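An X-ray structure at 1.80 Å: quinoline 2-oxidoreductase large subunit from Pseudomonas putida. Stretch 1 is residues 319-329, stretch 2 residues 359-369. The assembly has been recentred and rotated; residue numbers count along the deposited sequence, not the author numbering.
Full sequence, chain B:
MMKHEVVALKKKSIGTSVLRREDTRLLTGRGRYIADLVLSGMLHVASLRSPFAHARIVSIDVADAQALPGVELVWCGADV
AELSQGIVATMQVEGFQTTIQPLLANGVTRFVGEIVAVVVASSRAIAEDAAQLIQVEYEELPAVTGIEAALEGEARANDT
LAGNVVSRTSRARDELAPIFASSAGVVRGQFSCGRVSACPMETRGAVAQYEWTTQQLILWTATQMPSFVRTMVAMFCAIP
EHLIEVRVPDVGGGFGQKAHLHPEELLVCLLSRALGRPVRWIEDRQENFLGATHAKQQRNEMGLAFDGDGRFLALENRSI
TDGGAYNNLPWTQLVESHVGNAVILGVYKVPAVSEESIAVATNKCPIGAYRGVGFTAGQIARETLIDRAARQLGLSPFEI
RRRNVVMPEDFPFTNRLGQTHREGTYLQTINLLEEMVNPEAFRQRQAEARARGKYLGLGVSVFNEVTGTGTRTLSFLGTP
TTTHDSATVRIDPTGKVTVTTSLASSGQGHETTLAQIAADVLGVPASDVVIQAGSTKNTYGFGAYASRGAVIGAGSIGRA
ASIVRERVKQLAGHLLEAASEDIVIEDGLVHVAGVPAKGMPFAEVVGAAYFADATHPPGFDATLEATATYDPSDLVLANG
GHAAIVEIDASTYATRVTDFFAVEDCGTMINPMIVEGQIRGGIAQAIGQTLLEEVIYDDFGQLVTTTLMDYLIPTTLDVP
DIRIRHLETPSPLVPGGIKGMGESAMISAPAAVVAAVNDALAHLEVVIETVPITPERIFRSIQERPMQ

Stretch 1 (319-329) SITDGGAYNNL
Stretch 2 (359-369) AVATNKCPIGA

Parallel strands often pair briefly, then give way to loops that keep the backbones hydrogen-bonded without keeping the register; this contact in quinoline 2-oxidoreductase is an example. Stretch 1 enters extended: Ile 320 (phi/psi -126/134, chi1 m, chi2 t) brings CG2 within 4.5 Å of Val 360 CG2. Thr 321 (-111/134, chi1 m) bridges Ala 359 in parallel register, CA to CA 4.7 Å, and Thr 321 O accepts an almost linear bond from Val 360 N at 3.1 Å. Asp 322 (-87/99, chi1 t) pairs with Val 360, their side chains sharing a sheet face. Asp 322 OD1 accepts from Thr 362 OG1 (chi1 p) at 2.6 Å, and Asp 322 OD2 forms a salt bridge with Lys 364 NZ at 2.8 Å, the lysine extended m, t, t, t.

Gly 323 (-86/-9) ties two separated parts of stretch 2: its N donates to Val 360 O at 2.8 Å and its O accepts from Ile 367 N at 2.9 Å. Gly 324 (84/-175) needs glycine, since a CB would clash with Cys 365 O and Pro 366 CA; Gly 324 O accepts from Thr 362 N at 3.0 Å. Ala 325 N (-69/-29) donates to Lys 364 O at 2.9 Å. Beyond it, a water accepts from Asn 328 N at 2.9 Å and donates to Ile 367 O at 2.7 Å, bridging the stretches.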

ATOM      1  N   SER B 319      -5.421 -24.780  42.226  1.00 20.25           N
ATOM      2  CA  SER B 319      -5.760 -24.521  40.835  1.00 20.51           C
ATOM      3  C   SER B 319      -4.804 -25.215  39.871  1.00 19.49           C
ATOM      4  O   SER B 319      -3.590 -25.057  39.971  1.00 19.08           O
ATOM      5  CB  SER B 319      -5.743 -23.007  40.594  1.00 20.99           C
ATOM      6  OG  SER B 319      -6.213 -22.675  39.301  1.00 21.40           O
ATOM      7  N   ILE B 320      -5.358 -25.975  38.931  1.00 19.23           N
ATOM      8  CA  ILE B 320      -4.541 -26.687  37.954  1.00 18.97           C
ATOM      9  C   ILE B 320      -4.998 -26.345  36.541  1.00 19.31           C
ATOM     10  O   ILE B 320      -6.193 -26.358  36.247  1.00 19.79           O
ATOM     11  CB  ILE B 320      -4.640 -28.212  38.141  1.00 18.63           C
ATOM     12  CG1 ILE B 320      -4.387 -28.579  39.605  1.00 20.60           C
ATOM     13  CG2 ILE B 320      -3.617 -28.907  37.246  1.00 18.21           C
ATOM     14  CD1 ILE B 320      -4.731 -30.017  39.944  1.00 23.21           C
ATOM     15  N   THR B 321      -4.038 -26.047  35.674  1.00 19.12           N
ATOM     16  CA  THR B 321      -4.316 -25.684  34.290  1.00 19.45           C
ATOM     17  C   THR B 321      -3.858 -26.750  33.304  1.00 20.39           C
ATOM     18  O   THR B 321      -2.747 -27.280  33.419  1.00 19.74           O
ATOM     19  CB  THR B 321      -3.599 -24.357  33.918  1.00 20.66           C
ATOM     20  OG1 THR B 321      -4.148 -23.278  34.686  1.00 21.55           O
ATOM     21  CG2 THR B 321      -3.758 -24.050  32.435  1.00 22.31           C
ATOM     22  N   ASP B 322      -4.724 -27.073  32.346  1.00 20.20           N
ATOM     23  CA  ASP B 322      -4.384 -28.030  31.293  1.00 20.55           C
ATOM     24  C   ASP B 322      -3.721 -27.112  30.270  1.00 20.72           C
ATOM     25  O   ASP B 322      -4.403 -26.432  29.501  1.00 20.36           O
ATOM     26  CB  ASP B 322      -5.650 -28.658  30.704  1.00 20.99           C
ATOM     27  CG  ASP B 322      -5.342 -29.710  29.655  1.00 20.16           C
ATOM     28  OD1 ASP B 322      -4.611 -29.388  28.695  1.00 20.53           O
ATOM     29  OD2 ASP B 322      -5.829 -30.855  29.789  1.00 21.79           O
ATOM     30  N   GLY B 323      -2.390 -27.093  30.265  1.00 18.36           N
ATOM     31  CA  GLY B 323      -1.669 -26.183  29.389  1.00 18.16           C
ATOM     32  C   GLY B 323      -1.347 -26.538  27.954  1.00 16.76           C
ATOM     33  O   GLY B 323      -0.898 -25.677  27.197  1.00 17.14           O
ATOM     34  N   GLY B 324      -1.568 -27.779  27.556  1.00 16.67           N
ATOM     35  CA  GLY B 324      -1.242 -28.136  26.190  1.00 17.34           C
ATOM     36  C   GLY B 324       0.228 -28.488  26.087  1.00 19.48           C
ATOM     37  O   GLY B 324       0.946 -28.500  27.094  1.00 17.78           O
ATOM     38  N   ALA B 325       0.676 -28.742  24.862  1.00 20.46           N
ATOM     39  CA  ALA B 325       2.045 -29.161  24.581  1.00 20.89           C
ATOM     40  C   ALA B 325       3.166 -28.154  24.777  1.00 21.52           C
ATOM     41  O   ALA B 325       4.296 -28.550  25.070  1.00 20.08           O
ATOM     42  CB  ALA B 325       2.119 -29.722  23.161  1.00 20.64           C
ATOM     43  N   TYR B 326       2.869 -26.868  24.603  1.00 18.87           N
ATOM     44  CA  TYR B 326       3.881 -25.821  24.742  1.00 19.26           C
ATOM     45  C   TYR B 326       3.313 -24.602  25.459  1.00 19.91           C
ATOM     46  O   TYR B 326       2.115 -24.531  25.747  1.00 19.07           O
ATOM     47  CB  TYR B 326       4.354 -25.348  23.363  1.00 18.97           C
ATOM     48  CG  TYR B 326       4.769 -26.442  22.403  1.00 20.50           C
ATOM     49  CD1 TYR B 326       6.028 -27.040  22.494  1.00 19.97           C
ATOM     50  CD2 TYR B 326       3.904 -26.873  21.396  1.00 20.37           C
ATOM     51  CE1 TYR B 326       6.416 -28.040  21.600  1.00 19.62           C
ATOM     52  CE2 TYR B 326       4.281 -27.876  20.499  1.00 20.25           C
ATOM     53  CZ  TYR B 326       5.540 -28.454  20.609  1.00 20.25           C
ATOM     54  OH  TYR B 326       5.918 -29.442  19.724  1.00 18.75           O
ATOM     55  N   ASN B 327       4.191 -23.642  25.734  1.00 19.00           N
ATOM     56  CA  ASN B 327       3.785 -22.391  26.349  1.00 19.86           C
ATOM     57  C   ASN B 327       3.537 -21.458  25.175  1.00 19.10           C
ATOM     58  O   ASN B 327       4.374 -21.357  24.280  1.00 17.57           O
ATOM     59  CB  ASN B 327       4.909 -21.779  27.194  1.00 20.79           C
ATOM     60  CG  ASN B 327       5.101 -22.477  28.519  1.00 20.61           C
ATOM     61  OD1 ASN B 327       6.133 -23.106  28.754  1.00 22.68           O
ATOM     62  ND2 ASN B 327       4.117 -22.361  29.399  1.00 16.55           N
ATOM     63  N   ASN B 328       2.389 -20.792  25.162  1.00 19.12           N
ATOM     64  CA  ASN B 328       2.103 -19.840  24.101  1.00 18.30           C
ATOM     65  C   ASN B 328       2.995 -18.637  24.391  1.00 17.56           C
ATOM     66  O   ASN B 328       3.418 -18.435  25.530  1.00 17.47           O
ATOM     67  CB  ASN B 328       0.644 -19.379  24.169  1.00 17.52           C
ATOM     68  CG  ASN B 328       0.350 -18.591  25.436  1.00 14.52           C
ATOM     69  OD1 ASN B 328      -0.215 -19.115  26.396  1.00 16.70           O
ATOM     70  ND2 ASN B 328       0.759 -17.329  25.450  1.00 12.43           N
ATOM     71  N   LEU B 329       3.283 -17.841  23.369  1.00 17.38           N
ATOM     72  CA  LEU B 329       4.082 -16.632  23.550  1.00 18.52           C
ATOM     73  C   LEU B 329       3.075 -15.507  23.293  1.00 19.47           C
ATOM     74  O   LEU B 329       2.373 -15.536  22.287  1.00 18.12           O
ATOM     75  CB  LEU B 329       5.204 -16.570  22.513  1.00 18.41           C
ATOM     76  CG  LEU B 329       6.604 -16.021  22.840  1.00 24.06           C
ATOM     77  CD1 LEU B 329       6.986 -14.993  21.791  1.00 21.10           C
ATOM     78  CD2 LEU B 329       6.676 -15.431  24.239  1.00 22.76           C
ATOM     79  N   ALA B 359       0.527 -25.696  36.487  1.00 18.85           N
ATOM     80  CA  ALA B 359       0.313 -25.709  35.042  1.00 18.39           C
ATOM     81  C   ALA B 359       0.983 -26.974  34.524  1.00 19.92           C
ATOM     82  O   ALA B 359       2.180 -27.170  34.731  1.00 20.80           O
ATOM     83  CB  ALA B 359       0.948 -24.478  34.397  1.00 17.12           C
ATOM     84  N   VAL B 360       0.219 -27.840  33.867  1.00 20.39           N
ATOM     85  CA  VAL B 360       0.787 -29.076  33.342  1.00 21.15           C
ATOM     86  C   VAL B 360       0.678 -29.182  31.834  1.00 21.96           C
ATOM     87  O   VAL B 360      -0.306 -28.744  31.227  1.00 20.77           O
ATOM     88  CB  VAL B 360       0.118 -30.324  33.957  1.00 20.65           C
ATOM     89  CG1 VAL B 360       0.348 -30.342  35.456  1.00 22.07           C
ATOM     90  CG2 VAL B 360      -1.381 -30.337  33.638  1.00 21.66           C
ATOM     91  N   ALA B 361       1.704 -29.770  31.234  1.00 20.79           N
ATOM     92  CA  ALA B 361       1.733 -29.964  29.797  1.00 21.57           C
ATOM     93  C   ALA B 361       0.910 -31.192  29.440  1.00 22.08           C
ATOM     94  O   ALA B 361       0.946 -32.207  30.142  1.00 22.70           O
ATOM     95  CB  ALA B 361       3.170 -30.133  29.323  1.00 21.76           C
ATOM     96  N   THR B 362       0.152 -31.087  28.354  1.00 20.11           N
ATOM     97  CA  THR B 362      -0.674 -32.181  27.870  1.00 18.57           C
ATOM     98  C   THR B 362      -0.498 -32.183  26.359  1.00 17.47           C
ATOM     99  O   THR B 362      -0.045 -31.192  25.785  1.00 18.12           O
ATOM    100  CB  THR B 362      -2.167 -31.962  28.197  1.00 19.67           C
ATOM    101  OG1 THR B 362      -2.606 -30.735  27.607  1.00 19.92           O
ATOM    102  CG2 THR B 362      -2.388 -31.897  29.703  1.00 19.10           C
ATOM    103  N   ASN B 363      -0.839 -33.285  25.707  1.00 18.89           N
ATOM    104  CA  ASN B 363      -0.693 -33.340  24.263  1.00 18.75           C
ATOM    105  C   ASN B 363      -1.929 -32.772  23.567  1.00 19.04           C
ATOM    106  O   ASN B 363      -2.713 -33.492  22.953  1.00 18.75           O
ATOM    107  CB  ASN B 363      -0.401 -34.775  23.819  1.00 18.85           C
ATOM    108  CG  ASN B 363       0.995 -35.224  24.227  1.00 18.56           C
ATOM    109  OD1 ASN B 363       1.159 -36.100  25.074  1.00 18.91           O
ATOM    110  ND2 ASN B 363       2.009 -34.603  23.636  1.00 14.73           N
ATOM    111  N   LYS B 364      -2.078 -31.457  23.691  1.00 19.98           N
ATOM    112  CA  LYS B 364      -3.187 -30.713  23.102  1.00 18.33           C
ATOM    113  C   LYS B 364      -2.587 -29.407  22.621  1.00 20.04           C
ATOM    114  O   LYS B 364      -1.429 -29.110  22.918  1.00 19.47           O
ATOM    115  CB  LYS B 364      -4.246 -30.428  24.163  1.00 18.57           C
ATOM    116  CG  LYS B 364      -4.803 -31.672  24.826  1.00 17.67           C
ATOM    117  CD  LYS B 364      -5.732 -31.323  25.978  1.00 19.19           C
ATOM    118  CE  LYS B 364      -6.213 -32.589  26.675  1.00 18.77           C
ATOM    119  NZ  LYS B 364      -7.159 -32.312  27.778  1.00 18.93           N
ATOM    120  N   CYS B 365      -3.343 -28.609  21.877  1.00 20.21           N
ATOM    121  CA  CYS B 365      -2.759 -27.360  21.434  1.00 20.96           C
ATOM    122  C   CYS B 365      -2.538 -26.519  22.691  1.00 18.81           C
ATOM    123  O   CYS B 365      -3.237 -26.679  23.699  1.00 16.44           O
ATOM    124  CB  CYS B 365      -3.674 -26.638  20.446  1.00 26.49           C
ATOM    125  SG  CYS B 365      -5.040 -25.816  21.216  1.00 38.07           S
ATOM    126  N   PRO B 366      -1.536 -25.640  22.664  1.00 18.40           N
ATOM    127  CA  PRO B 366      -1.275 -24.810  23.839  1.00 19.53           C
ATOM    128  C   PRO B 366      -2.454 -23.982  24.321  1.00 19.83           C
ATOM    129  O   PRO B 366      -3.256 -23.480  23.528  1.00 18.99           O
ATOM    130  CB  PRO B 366      -0.080 -23.947  23.414  1.00 19.86           C
ATOM    131  CG  PRO B 366      -0.023 -24.078  21.921  1.00 22.33           C
ATOM    132  CD  PRO B 366      -0.492 -25.461  21.644  1.00 18.76           C
ATOM    133  N   ILE B 367      -2.565 -23.872  25.637  1.00 19.04           N
ATOM    134  CA  ILE B 367      -3.612 -23.071  26.241  1.00 18.58           C
ATOM    135  C   ILE B 367      -3.155 -21.642  25.979  1.00 17.79           C
ATOM    136  O   ILE B 367      -1.959 -21.380  25.873  1.00 17.43           O
ATOM    137  CB  ILE B 367      -3.714 -23.345  27.762  1.00 19.03           C
ATOM    138  CG1 ILE B 367      -5.118 -23.002  28.258  1.00 18.89           C
ATOM    139  CG2 ILE B 367      -2.662 -22.550  28.522  1.00 20.53           C
ATOM    140  CD1 ILE B 367      -6.192 -23.949  27.743  1.00 20.71           C
ATOM    141  N   GLY B 368      -4.098 -20.716  25.856  1.00 18.12           N
ATOM    142  CA  GLY B 368      -3.725 -19.346  25.582  1.00 14.45           C
ATOM    143  C   GLY B 368      -4.714 -18.354  26.159  1.00 14.06           C
ATOM    144  O   GLY B 368      -5.691 -18.739  26.801  1.00 15.31           O
ATOM    145  N   ALA B 369      -4.459 -17.078  25.905  1.00 14.70           N
ATOM    146  CA  ALA B 369      -5.293 -15.998  26.409  1.00 15.09           C
ATOM    147  C   ALA B 369      -6.619 -15.843  25.682  1.00 16.62           C
ATOM    148  O   ALA B 369      -6.679 -15.886  24.459  1.00 15.77           O
ATOM    149  CB  ALA B 369      -4.526 -14.686  26.336  1.00 15.77           C
TER
HETATM  150  O   HOH W   1       0.441 -22.472  26.595  1.00 18.76           O